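Local coordinates for protein extracellular ligand-binding receptor (Verminephrobacter eiseniae, PDB 4M88) that probably binds an amino acid or similar small solute outside the cell and delivers it to an ABC transporter, at residues L73-I84 with V98-G106; V121-I132 with G251-P259. All coordinates share one frame; numbering follows the deposited sequence.

From the N terminus, the chain first meets itself at contact 1, where 73-84 and 98-106 lie side by side and close the short excursion through helix 81-89 inside the first lobe. It then leaves that lobe through 121-125 and builds most of the second one, and 251-259 returns to 121-132 as contact 2, closing a loop of nearly 120 residues. The two contacts follow in series, neither nested nor crossed. They nevertheless touch, with probable hydrogen bonds from V121 N to N102 OD1 and from D125 N to G106 O. Contact 1 belongs to the N-terminal parallel sheet; contact 2 packs a second-lobe helix on its sheet and pairs what are probably two interlobe crossings.

Contact 1. Residues L73-I84 with V98-G106; sequences LALISPMGSAAI and VVVVNGVPG
Strands 74-76 and 99-101 run parallel with their axes 4.7 Å apart and 23° askew, pairing A74 with V99, L75 with V100 and I76 with V101. L75 uses both its backbone N, to V99 O, and its O, from V101 N, in hydrogen bonds. Past the strand ends a single further bridge, M79 with V104, forms, where V104 N reaches P78 O at 2.9 Å and G80 N reaches V104 O at 2.8 Å. P78 lays its CD and CG against V100 CG1, CD at 3.6 Å. The same CD sits 3.1 Å from N102 O, a buried carbonyl without a polar partner in the model. With strand 74-76, helix 81-89 and strand 99-101, this is a beta-alpha-beta unit of the N-terminal parallel sheet, as in type I periplasmic binding proteins. S77 swings OG anti to its N (chi1 -161°), where it accepts a hydrogen bond from N102 ND2 at 3.2 Å, OG lying 23° out of the N102 amide plane. N102 ND2 also bonds E290, and OD1 takes the backbone N of V121 and R122, which fixes the amide's rotation. Selenomethionine M79 lies alongside V104, bent near its end to bring CE 3.8 Å from V104 CG1. I84 pushes CD1 to 3.3 Å from V104 O, and P105, after a cis peptide, rests its CG near S81 OG, whose hydrogen-bond partner is T153.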
ATOM      1  N   LEU A  73      -7.502 -18.167  -9.031  1.00 15.16           N
ATOM      2  CA  LEU A  73      -8.657 -17.810  -8.203  1.00 12.67           C
ATOM      3  C   LEU A  73      -8.602 -16.328  -7.904  1.00 16.01           C
ATOM      4  O   LEU A  73      -9.641 -15.657  -7.802  1.00 15.00           O
ATOM      5  CB  LEU A  73      -8.635 -18.568  -6.872  1.00 19.49           C
ATOM      6  CG  LEU A  73      -9.297 -19.944  -6.848  1.00 29.39           C
ATOM      7  CD1 LEU A  73      -8.528 -20.921  -7.699  1.00 37.55           C
ATOM      8  CD2 LEU A  73      -9.404 -20.456  -5.424  1.00 27.36           C
ATOM      9  N   ALA A  74      -7.382 -15.825  -7.748  1.00 12.31           N
ATOM     10  CA  ALA A  74      -7.187 -14.437  -7.341  1.00 12.06           C
ATOM     11  C   ALA A  74      -5.901 -13.887  -7.906  1.00 12.09           C
ATOM     12  O   ALA A  74      -4.922 -14.623  -8.089  1.00 14.21           O
ATOM     13  CB  ALA A  74      -7.162 -14.321  -5.807  1.00 16.90           C
ATOM     14  N   LEU A  75      -5.927 -12.585  -8.193  1.00 11.87           N
ATOM     15  CA  LEU A  75      -4.720 -11.820  -8.453  1.00 11.95           C
ATOM     16  C   LEU A  75      -4.431 -11.064  -7.171  1.00 14.70           C
ATOM     17  O   LEU A  75      -5.328 -10.450  -6.592  1.00 12.68           O
ATOM     18  CB  LEU A  75      -4.944 -10.842  -9.610  1.00 15.16           C
ATOM     19  CG  LEU A  75      -5.186 -11.525 -10.954  1.00 20.73           C
ATOM     20  CD1 LEU A  75      -5.495 -10.496 -12.038  1.00 26.03           C
ATOM     21  CD2 LEU A  75      -3.979 -12.378 -11.369  1.00 20.73           C
ATOM     22  N   ILE A  76      -3.186 -11.129  -6.717  1.00 12.08           N
ATOM     23  CA  ILE A  76      -2.850 -10.598  -5.403  1.00 13.42           C
ATOM     24  C   ILE A  76      -2.116  -9.283  -5.526  1.00 17.99           C
ATOM     25  O   ILE A  76      -1.068  -9.217  -6.168  1.00 18.69           O
ATOM     26  CB  ILE A  76      -1.962 -11.560  -4.593  1.00 12.60           C
ATOM     27  CG1 ILE A  76      -2.567 -12.961  -4.546  1.00 23.89           C
ATOM     28  CG2 ILE A  76      -1.735 -10.997  -3.168  1.00 13.23           C
ATOM     29  CD1 ILE A  76      -3.933 -12.997  -3.907  1.00 27.15           C
ATOM     30  N   SER A  77      -2.692  -8.243  -4.923  1.00 14.68           N
ATOM     31  CA  SER A  77      -2.039  -6.938  -4.742  1.00 12.80           C
ATOM     32  C   SER A  77      -1.315  -6.377  -5.982  1.00 14.66           C
ATOM     33  O   SER A  77      -0.098  -6.181  -5.955  1.00 14.64           O
ATOM     34  CB  SER A  77      -1.086  -6.990  -3.540  1.00 18.13           C
ATOM     35  OG  SER A  77      -0.779  -5.684  -3.088  1.00 22.02           O
ATOM     36  N   PRO A  78      -2.062  -6.115  -7.071  1.00 15.73           N
ATOM     37  CA  PRO A  78      -1.419  -5.362  -8.155  1.00 11.96           C
ATOM     38  C   PRO A  78      -0.937  -4.012  -7.642  1.00 17.18           C
ATOM     39  O   PRO A  78      -1.552  -3.418  -6.747  1.00 17.49           O
ATOM     40  CB  PRO A  78      -2.534  -5.187  -9.192  1.00 17.34           C
ATOM     41  CG  PRO A  78      -3.824  -5.345  -8.402  1.00 20.23           C
ATOM     42  CD  PRO A  78      -3.488  -6.373  -7.342  1.00 18.14           C
HETATM   43  N   MSE A  79       0.169  -3.553  -8.216  1.00 15.28           N
HETATM   44  CA  MSE A  79       0.841  -2.343  -7.776  1.00 17.72           C
HETATM   45  C   MSE A  79       1.136  -1.436  -8.970  1.00 17.92           C
HETATM   46  O   MSE A  79       1.693  -1.879  -9.979  1.00 21.28           O
HETATM   47  CB  MSE A  79       2.140  -2.711  -7.059  1.00 19.02           C
HETATM   48  CG  MSE A  79       3.087  -1.549  -6.866  1.00 21.55           C
HETATM   49 SE   MSE A  79       4.693  -2.157  -5.918  0.70 32.09          SE
HETATM   50  CE  MSE A  79       4.047  -1.793  -4.129  1.00 24.14           C
ATOM     51  N   GLY A  80       0.749  -0.169  -8.851  1.00 16.71           N
ATOM     52  CA  GLY A  80       0.998   0.810  -9.892  1.00 18.37           C
ATOM     53  C   GLY A  80      -0.281   1.527 -10.259  1.00 16.55           C
ATOM     54  O   GLY A  80      -1.277   0.882 -10.607  1.00 16.72           O
ATOM     55  N   SER A  81      -0.260   2.857 -10.175  1.00 16.59           N
ATOM     56  CA  SER A  81      -1.407   3.684 -10.554  1.00 21.45           C
ATOM     57  C   SER A  81      -1.901   3.427 -11.980  1.00 15.28           C
ATOM     58  O   SER A  81      -3.100   3.238 -12.204  1.00 17.43           O
ATOM     59  CB  SER A  81      -1.052   5.167 -10.416  1.00 28.90           C
ATOM     60  OG  SER A  81      -0.575   5.450  -9.114  1.00 34.23           O
ATOM     61  N   ALA A  82      -0.981   3.450 -12.939  1.00 18.67           N
ATOM     62  CA  ALA A  82      -1.338   3.307 -14.344  1.00 15.81           C
ATOM     63  C   ALA A  82      -1.957   1.946 -14.598  1.00 21.49           C
ATOM     64  O   ALA A  82      -2.937   1.829 -15.335  1.00 19.62           O
ATOM     65  CB  ALA A  82      -0.107   3.502 -15.236  1.00 22.14           C
ATOM     66  N   ALA A  83      -1.359   0.921 -13.991  1.00 15.92           N
ATOM     67  CA  ALA A  83      -1.834  -0.448 -14.125  1.00 16.24           C
ATOM     68  C   ALA A  83      -3.262  -0.605 -13.616  1.00 16.80           C
ATOM     69  O   ALA A  83      -4.124  -1.097 -14.340  1.00 13.75           O
ATOM     70  CB  ALA A  83      -0.904  -1.405 -13.387  1.00 17.31           C
ATOM     71  N   ILE A  84      -3.518  -0.214 -12.367  1.00 14.38           N
ATOM     72  CA  ILE A  84      -4.871  -0.348 -11.810  1.00 12.54           C
ATOM     73  C   ILE A  84      -5.891   0.503 -12.561  1.00 17.88           C
ATOM     74  O   ILE A  84      -7.028   0.069 -12.802  1.00 14.82           O
ATOM     75  CB  ILE A  84      -4.898  -0.050 -10.286  1.00 11.98           C
ATOM     76  CG1 ILE A  84      -4.029  -1.058  -9.534  1.00 18.18           C
ATOM     77  CG2 ILE A  84      -6.332  -0.070  -9.741  1.00 11.77           C
ATOM     78  CD1 ILE A  84      -3.706  -0.619  -8.111  1.00 19.42           C
ATOM     79  N   VAL A  98     -12.480 -13.915 -11.664  1.00 14.19           N
ATOM     80  CA  VAL A  98     -11.336 -13.750 -10.785  1.00 17.08           C
ATOM     81  C   VAL A  98     -11.691 -12.726  -9.719  1.00 17.17           C
ATOM     82  O   VAL A  98     -12.625 -11.947  -9.885  1.00 15.58           O
ATOM     83  CB  VAL A  98     -10.101 -13.286 -11.588  1.00 14.09           C
ATOM     84  CG1 VAL A  98     -10.228 -11.811 -11.979  1.00 13.46           C
ATOM     85  CG2 VAL A  98      -8.808 -13.523 -10.796  1.00 13.52           C
ATOM     86  N   VAL A  99     -10.971 -12.747  -8.605  1.00 11.94           N
ATOM     87  CA  VAL A  99     -11.088 -11.671  -7.643  1.00 11.81           C
ATOM     88  C   VAL A  99      -9.708 -11.044  -7.517  1.00 12.43           C
ATOM     89  O   VAL A  99      -8.681 -11.734  -7.666  1.00 15.39           O
ATOM     90  CB  VAL A  99     -11.589 -12.179  -6.288  1.00 24.51           C
ATOM     91  CG1 VAL A  99     -10.687 -13.203  -5.786  1.00 24.43           C
ATOM     92  CG2 VAL A  99     -11.626 -11.081  -5.300  1.00 26.62           C
ATOM     93  N   VAL A 100      -9.677  -9.733  -7.308  1.00 11.45           N
ATOM     94  CA  VAL A 100      -8.409  -9.035  -7.124  1.00 11.29           C
ATOM     95  C   VAL A 100      -8.344  -8.637  -5.664  1.00 11.25           C
ATOM     96  O   VAL A 100      -9.245  -7.974  -5.161  1.00 11.28           O
ATOM     97  CB  VAL A 100      -8.303  -7.769  -7.996  1.00 11.27           C
ATOM     98  CG1 VAL A 100      -6.950  -7.102  -7.773  1.00 11.19           C
ATOM     99  CG2 VAL A 100      -8.470  -8.113  -9.473  1.00 12.14           C
ATOM    100  N   VAL A 101      -7.306  -9.086  -4.973  1.00 11.82           N
ATOM    101  CA  VAL A 101      -7.228  -8.884  -3.532  1.00 12.37           C
ATOM    102  C   VAL A 101      -6.110  -7.912  -3.229  1.00 13.94           C
ATOM    103  O   VAL A 101      -4.926  -8.222  -3.423  1.00 16.65           O
ATOM    104  CB  VAL A 101      -7.038 -10.202  -2.766  1.00 11.78           C
ATOM    105  CG1 VAL A 101      -6.857  -9.936  -1.275  1.00 18.95           C
ATOM    106  CG2 VAL A 101      -8.233 -11.119  -2.998  1.00 16.46           C
ATOM    107  N   ASN A 102      -6.525  -6.733  -2.776  1.00 12.32           N
ATOM    108  CA  ASN A 102      -5.657  -5.588  -2.506  1.00 12.54           C
ATOM    109  C   ASN A 102      -5.199  -4.882  -3.778  1.00 17.77           C
ATOM    110  O   ASN A 102      -5.173  -5.466  -4.870  1.00 19.36           O
ATOM    111  CB  ASN A 102      -4.465  -5.944  -1.609  1.00 13.17           C
ATOM    112  CG  ASN A 102      -3.964  -4.745  -0.812  1.00 19.29           C
ATOM    113  OD1 ASN A 102      -4.766  -3.972  -0.269  1.00 12.53           O
ATOM    114  ND2 ASN A 102      -2.646  -4.563  -0.764  1.00 20.87           N
ATOM    115  N   GLY A 103      -4.862  -3.610  -3.622  1.00 14.36           N
ATOM    116  CA  GLY A 103      -4.352  -2.798  -4.710  1.00 14.13           C
ATOM    117  C   GLY A 103      -3.488  -1.726  -4.084  1.00 17.72           C
ATOM    118  O   GLY A 103      -3.819  -1.206  -3.011  1.00 17.44           O
ATOM    119  N   VAL A 104      -2.361  -1.434  -4.730  1.00 13.85           N
ATOM    120  CA  VAL A 104      -1.459  -0.367  -4.303  1.00 15.03           C
ATOM    121  C   VAL A 104      -1.240   0.542  -5.501  1.00 16.66           C
ATOM    122  O   VAL A 104      -0.836   0.071  -6.560  1.00 16.19           O
ATOM    123  CB  VAL A 104      -0.091  -0.935  -3.904  1.00 19.16           C
ATOM    124  CG1 VAL A 104       0.884   0.190  -3.519  1.00 24.38           C
ATOM    125  CG2 VAL A 104      -0.245  -1.940  -2.784  1.00 20.54           C
ATOM    126  N   PRO A 105      -1.462   1.858  -5.345  1.00 17.23           N
ATOM    127  CA  PRO A 105      -1.799   2.591  -4.127  1.00 19.01           C
ATOM    128  C   PRO A 105      -3.284   2.550  -3.830  1.00 18.54           C
ATOM    129  O   PRO A 105      -4.084   2.201  -4.707  1.00 16.43           O
ATOM    130  CB  PRO A 105      -1.417   4.027  -4.491  1.00 23.15           C
ATOM    131  CG  PRO A 105      -1.727   4.112  -5.950  1.00 22.33           C
ATOM    132  CD  PRO A 105      -1.346   2.755  -6.511  1.00 19.23           C
ATOM    133  N   GLY A 106      -3.640   2.941  -2.608  1.00 16.14           N
ATOM    134  CA  GLY A 106      -5.029   3.037  -2.200  1.00 14.38           C
ATOM    135  C   GLY A 106      -5.668   4.362  -2.576  1.00 13.68           C
ATOM    136  O   GLY A 106      -6.461   4.913  -1.808  1.00 14.96           O
TER

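Contact 2. Residues V121-I132 with G251-P259; sequences VRAGDKQEIEEI and GIVQAFPDP
V253 points its two methyls at helix 125-132, one toward E128 and the other toward I132, while A255 and F256 press on the chain that leads into that helix. The strand and helix segments run at 139° to each other. E128 slides past V253 in the opposite direction. Its CB and CG both touch V253 CG1, CG at 3.7 Å, and CD stays over the same methyl. At the tip the carboxylate splits its neighbours: OE1 hangs 4.0 Å from V253 CB, whereas OE2 lies 3.5 Å from A255 CB and is hydrogen-bonded to S231 OG, a hydroxyl that also pairs with V253 O. With an alanine here, S231 would probably lose its carboxylate partner and a gap would open beside V253 CG1. One turn on, I132 CG1 is tight against V253 CG2 at 3.3 Å. With V253 CG1 anti to its N (chi1 -173°), CG2 is left to meet I132 while CG1 faces E128.

Nearer the helix start, R122 sets its CB 3.7 Å from F256 CZ and also against A255 CB; its guanidinium turns to a salt bridge with E290. V121 meets the F256 ring at its edge, CG1 in the ring plane and 3.9 Å from CE1. Helix 286-303 packs on the same phenylalanine through L289, E290 and L293. No direct hydrogen bond joins the segments, but one water accepts from A123 N at 2.9 Å and donates to A255 O at 2.6 Å. E128 and I132 on V253 pack a helix on the sheet of the second lobe, while 121-124 beside 255-256 is consistent with part of the hinge between the two lobes of a type I periplasmic binding protein.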
ATOM      1  N   VAL A 121      -7.311  -4.525   1.102  1.00 11.93           N
ATOM      2  CA  VAL A 121      -6.851  -4.966   2.412  1.00 12.43           C
ATOM      3  C   VAL A 121      -6.274  -3.776   3.196  1.00 13.20           C
ATOM      4  O   VAL A 121      -6.410  -3.708   4.410  1.00 16.99           O
ATOM      5  CB  VAL A 121      -5.820  -6.108   2.275  1.00 13.98           C
ATOM      6  CG1 VAL A 121      -5.270  -6.508   3.623  1.00 20.15           C
ATOM      7  CG2 VAL A 121      -6.483  -7.319   1.609  1.00 13.82           C
ATOM      8  N   ARG A 122      -5.628  -2.849   2.502  1.00 14.06           N
ATOM      9  CA  ARG A 122      -5.089  -1.670   3.175  1.00 13.75           C
ATOM     10  C   ARG A 122      -6.152  -0.585   3.255  1.00 17.49           C
ATOM     11  O   ARG A 122      -7.031  -0.494   2.389  1.00 14.10           O
ATOM     12  CB  ARG A 122      -3.881  -1.115   2.418  1.00 13.42           C
ATOM     13  CG  ARG A 122      -4.222  -0.739   0.972  1.00 17.98           C
ATOM     14  CD  ARG A 122      -3.187   0.202   0.388  1.00 21.54           C
ATOM     15  NE  ARG A 122      -1.839  -0.268   0.700  1.00 26.06           N
ATOM     16  CZ  ARG A 122      -0.821   0.532   0.995  1.00 35.24           C
ATOM     17  NH1 ARG A 122       0.378   0.021   1.259  1.00 33.49           N
ATOM     18  NH2 ARG A 122      -1.002   1.849   1.016  1.00 34.08           N
ATOM     19  N   ALA A 123      -6.061   0.250   4.286  1.00 14.90           N
ATOM     20  CA  ALA A 123      -6.911   1.433   4.365  1.00 15.09           C
ATOM     21  C   ALA A 123      -6.615   2.327   3.164  1.00 11.99           C
ATOM     22  O   ALA A 123      -5.505   2.298   2.603  1.00 13.33           O
ATOM     23  CB  ALA A 123      -6.652   2.189   5.663  1.00 12.99           C
ATOM     24  N   GLY A 124      -7.596   3.123   2.756  1.00 14.24           N
ATOM     25  CA  GLY A 124      -7.400   3.980   1.601  1.00 13.79           C
ATOM     26  C   GLY A 124      -6.585   5.235   1.889  1.00 17.23           C
ATOM     27  O   GLY A 124      -6.470   5.655   3.045  1.00 15.69           O
ATOM     28  N   ASP A 125      -6.015   5.814   0.832  1.00 16.40           N
ATOM     29  CA  ASP A 125      -5.318   7.092   0.916  1.00 13.75           C
ATOM     30  C   ASP A 125      -6.193   8.152   1.572  1.00 12.10           C
ATOM     31  O   ASP A 125      -5.685   9.005   2.296  1.00 14.04           O
ATOM     32  CB  ASP A 125      -4.887   7.573  -0.479  1.00 14.13           C
ATOM     33  CG  ASP A 125      -3.671   6.825  -1.010  1.00 18.74           C
ATOM     34  OD1 ASP A 125      -3.216   5.875  -0.337  1.00 18.53           O
ATOM     35  OD2 ASP A 125      -3.189   7.186  -2.113  1.00 20.56           O
ATOM     36  N   LYS A 126      -7.505   8.096   1.343  1.00 14.32           N
ATOM     37  CA  LYS A 126      -8.374   9.147   1.880  1.00 14.18           C
ATOM     38  C   LYS A 126      -8.369   9.150   3.405  1.00 15.18           C
ATOM     39  O   LYS A 126      -8.226  10.198   4.052  1.00 14.09           O
ATOM     40  CB  LYS A 126      -9.798   9.004   1.342  1.00 16.17           C
ATOM     41  CG  LYS A 126     -10.764  10.067   1.855  1.00 16.18           C
ATOM     42  CD  LYS A 126     -12.071  10.056   1.073  1.00 20.83           C
ATOM     43  CE  LYS A 126     -13.102  10.958   1.742  1.00 27.55           C
ATOM     44  NZ  LYS A 126     -14.232  11.228   0.824  1.00 34.81           N
ATOM     45  N   GLN A 127      -8.508   7.968   3.989  1.00 14.21           N
ATOM     46  CA  GLN A 127      -8.504   7.871   5.438  1.00 13.28           C
ATOM     47  C   GLN A 127      -7.128   8.192   5.990  1.00 13.12           C
ATOM     48  O   GLN A 127      -7.013   8.830   7.038  1.00 16.30           O
ATOM     49  CB  GLN A 127      -8.931   6.492   5.896  1.00 14.93           C
ATOM     50  CG  GLN A 127      -9.287   6.482   7.372  1.00 18.56           C
ATOM     51  CD  GLN A 127      -9.414   5.084   7.919  1.00 20.66           C
ATOM     52  OE1 GLN A 127      -9.500   4.113   7.166  1.00 22.34           O
ATOM     53  NE2 GLN A 127      -9.425   4.972   9.238  1.00 16.63           N
ATOM     54  N   GLU A 128      -6.079   7.758   5.301  1.00 12.66           N
ATOM     55  CA  GLU A 128      -4.726   8.117   5.730  1.00 12.67           C
ATOM     56  C   GLU A 128      -4.492   9.630   5.717  1.00 12.70           C
ATOM     57  O   GLU A 128      -3.893  10.186   6.644  1.00 14.25           O
ATOM     58  CB  GLU A 128      -3.675   7.411   4.872  1.00 12.31           C
ATOM     59  CG  GLU A 128      -3.720   5.896   5.038  1.00 12.38           C
ATOM     60  CD  GLU A 128      -2.457   5.205   4.549  1.00 27.52           C
ATOM     61  OE1 GLU A 128      -1.659   5.849   3.829  1.00 24.94           O
ATOM     62  OE2 GLU A 128      -2.262   4.017   4.901  1.00 26.93           O
ATOM     63  N   ILE A 129      -4.946  10.288   4.658  1.00 12.44           N
ATOM     64  CA  ILE A 129      -4.808  11.743   4.541  1.00 12.52           C
ATOM     65  C   ILE A 129      -5.639  12.494   5.589  1.00 13.02           C
ATOM     66  O   ILE A 129      -5.183  13.508   6.145  1.00 14.86           O
ATOM     67  CB  ILE A 129      -5.171  12.202   3.115  1.00 12.31           C
ATOM     68  CG1 ILE A 129      -4.024  11.856   2.152  1.00 12.71           C
ATOM     69  CG2 ILE A 129      -5.437  13.696   3.069  1.00 13.98           C
ATOM     70  CD1 ILE A 129      -4.438  11.877   0.681  1.00 15.26           C
ATOM     71  N   GLU A 130      -6.846  12.005   5.872  1.00 13.30           N
ATOM     72  CA  GLU A 130      -7.663  12.618   6.920  1.00 13.96           C
ATOM     73  C   GLU A 130      -6.956  12.517   8.269  1.00 17.67           C
ATOM     74  O   GLU A 130      -6.944  13.472   9.050  1.00 15.18           O
ATOM     75  CB  GLU A 130      -9.056  11.993   6.976  1.00 17.52           C
ATOM     76  CG  GLU A 130      -9.952  12.416   5.800  1.00 21.12           C
ATOM     77  CD  GLU A 130     -11.225  11.581   5.675  1.00 33.70           C
ATOM     78  OE1 GLU A 130     -11.289  10.470   6.252  1.00 34.72           O
ATOM     79  OE2 GLU A 130     -12.164  12.044   4.989  1.00 34.72           O
ATOM     80  N   GLU A 131      -6.361  11.358   8.527  1.00 15.10           N
ATOM     81  CA  GLU A 131      -5.574  11.137   9.737  1.00 16.99           C
ATOM     82  C   GLU A 131      -4.353  12.063   9.818  1.00 17.06           C
ATOM     83  O   GLU A 131      -4.047  12.597  10.884  1.00 16.16           O
ATOM     84  CB  GLU A 131      -5.120   9.677   9.793  1.00 22.91           C
ATOM     85  CG  GLU A 131      -4.323   9.323  11.026  1.00 36.51           C
ATOM     86  CD  GLU A 131      -5.201   9.035  12.227  1.00 51.89           C
ATOM     87  OE1 GLU A 131      -6.441   9.153  12.105  1.00 54.96           O
ATOM     88  OE2 GLU A 131      -4.644   8.681  13.291  1.00 58.74           O
ATOM     89  N   ILE A 132      -3.655  12.241   8.700  1.00 15.35           N
ATOM     90  CA  ILE A 132      -2.493  13.141   8.668  1.00 15.05           C
ATOM     91  C   ILE A 132      -2.916  14.562   8.998  1.00 16.31           C
ATOM     92  O   ILE A 132      -2.255  15.255   9.781  1.00 15.01           O
ATOM     93  CB  ILE A 132      -1.825  13.162   7.299  1.00 16.99           C
ATOM     94  CG1 ILE A 132      -0.924  11.961   7.139  1.00 22.00           C
ATOM     95  CG2 ILE A 132      -0.950  14.408   7.142  1.00 23.16           C
ATOM     96  CD1 ILE A 132      -0.286  11.892   5.785  1.00 23.50           C
ATOM     97  N   GLY A 251       6.872  11.548   9.538  1.00 12.94           N
ATOM     98  CA  GLY A 251       5.782  10.683   9.951  1.00 14.32           C
ATOM     99  C   GLY A 251       5.313   9.820   8.798  1.00 17.61           C
ATOM    100  O   GLY A 251       5.120  10.316   7.687  1.00 14.01           O
ATOM    101  N   ILE A 252       5.142   8.525   9.052  1.00 12.42           N
ATOM    102  CA  ILE A 252       4.683   7.592   8.033  1.00 13.15           C
ATOM    103  C   ILE A 252       3.347   7.021   8.488  1.00 16.10           C
ATOM    104  O   ILE A 252       3.259   6.426   9.561  1.00 17.87           O
ATOM    105  CB  ILE A 252       5.667   6.420   7.843  1.00 17.06           C
ATOM    106  CG1 ILE A 252       7.073   6.927   7.534  1.00 22.81           C
ATOM    107  CG2 ILE A 252       5.181   5.480   6.736  1.00 17.79           C
ATOM    108  CD1 ILE A 252       8.127   5.825   7.567  1.00 24.90           C
ATOM    109  N   VAL A 253       2.304   7.216   7.692  1.00 11.63           N
ATOM    110  CA  VAL A 253       1.004   6.640   8.036  1.00 11.95           C
ATOM    111  C   VAL A 253       1.045   5.177   7.647  1.00 17.30           C
ATOM    112  O   VAL A 253       1.317   4.847   6.487  1.00 25.34           O
ATOM    113  CB  VAL A 253      -0.133   7.303   7.277  1.00 17.44           C
ATOM    114  CG1 VAL A 253      -1.460   6.803   7.799  1.00 20.53           C
ATOM    115  CG2 VAL A 253      -0.056   8.771   7.467  1.00 20.05           C
ATOM    116  N   GLN A 254       0.789   4.298   8.609  1.00 13.74           N
ATOM    117  CA  GLN A 254       0.867   2.859   8.358  1.00 11.95           C
ATOM    118  C   GLN A 254      -0.515   2.264   8.209  1.00 15.27           C
ATOM    119  O   GLN A 254      -1.425   2.611   8.959  1.00 13.61           O
ATOM    120  CB  GLN A 254       1.588   2.153   9.503  1.00 16.16           C
ATOM    121  CG  GLN A 254       2.990   2.668   9.775  1.00 19.56           C
ATOM    122  CD  GLN A 254       4.011   2.238   8.732  1.00 27.36           C
ATOM    123  OE1 GLN A 254       3.689   2.040   7.552  1.00 29.31           O
ATOM    124  NE2 GLN A 254       5.258   2.098   9.165  1.00 27.99           N
ATOM    125  N   ALA A 255      -0.675   1.360   7.243  1.00 11.90           N
ATOM    126  CA  ALA A 255      -1.956   0.693   7.029  1.00 12.42           C
ATOM    127  C   ALA A 255      -1.966  -0.669   7.708  1.00 12.15           C
ATOM    128  O   ALA A 255      -2.993  -1.353   7.732  1.00 13.66           O
ATOM    129  CB  ALA A 255      -2.236   0.531   5.532  1.00 15.01           C
ATOM    130  N   PHE A 256      -0.824  -1.049   8.271  1.00 12.84           N
ATOM    131  CA  PHE A 256      -0.674  -2.367   8.881  1.00 11.84           C
ATOM    132  C   PHE A 256       0.165  -2.211  10.136  1.00 14.59           C
ATOM    133  O   PHE A 256       0.885  -1.208  10.267  1.00 15.01           O
ATOM    134  CB  PHE A 256       0.052  -3.299   7.903  1.00 15.74           C
ATOM    135  CG  PHE A 256      -0.652  -3.469   6.597  1.00 15.54           C
ATOM    136  CD1 PHE A 256      -1.782  -4.272   6.512  1.00 20.98           C
ATOM    137  CD2 PHE A 256      -0.200  -2.818   5.452  1.00 19.15           C
ATOM    138  CE1 PHE A 256      -2.446  -4.440   5.308  1.00 20.35           C
ATOM    139  CE2 PHE A 256      -0.861  -2.979   4.244  1.00 21.97           C
ATOM    140  CZ  PHE A 256      -1.987  -3.795   4.173  1.00 17.35           C
ATOM    141  N   PRO A 257       0.101  -3.198  11.054  1.00 15.98           N
ATOM    142  CA  PRO A 257       1.000  -3.174  12.218  1.00 15.31           C
ATOM    143  C   PRO A 257       2.448  -3.157  11.755  1.00 17.11           C
ATOM    144  O   PRO A 257       2.743  -3.533  10.619  1.00 14.52           O
ATOM    145  CB  PRO A 257       0.693  -4.499  12.931  1.00 21.98           C
ATOM    146  CG  PRO A 257      -0.724  -4.827  12.524  1.00 26.36           C
ATOM    147  CD  PRO A 257      -0.824  -4.350  11.091  1.00 21.31           C
ATOM    148  N   ASP A 258       3.351  -2.700  12.609  1.00 11.89           N
ATOM    149  CA  ASP A 258       4.733  -2.578  12.188  1.00 11.63           C
ATOM    150  C   ASP A 258       5.307  -3.957  11.879  1.00 11.62           C
ATOM    151  O   ASP A 258       5.140  -4.883  12.667  1.00 16.79           O
ATOM    152  CB  ASP A 258       5.565  -1.891  13.273  1.00 17.70           C
ATOM    153  CG  ASP A 258       6.950  -1.531  12.778  1.00 23.70           C
ATOM    154  OD1 ASP A 258       7.810  -2.437  12.774  1.00 21.76           O
ATOM    155  OD2 ASP A 258       7.159  -0.359  12.374  1.00 23.82           O
ATOM    156  N   PRO A 259       5.985  -4.090  10.720  1.00 15.41           N
ATOM    157  CA  PRO A 259       6.521  -5.384  10.270  1.00 16.16           C
ATOM    158  C   PRO A 259       7.679  -5.879  11.133  1.00 18.45           C
ATOM    159  O   PRO A 259       8.032  -7.056  11.066  1.00 17.06           O
ATOM    160  CB  PRO A 259       6.994  -5.097   8.840  1.00 15.71           C
ATOM    161  CG  PRO A 259       7.234  -3.609   8.797  1.00 16.69           C
ATOM    162  CD  PRO A 259       6.188  -3.024   9.720  1.00 15.34           C
TER
HETATM  163  O   HOH W   1      -5.328  -0.693   6.935  1.00 15.21           O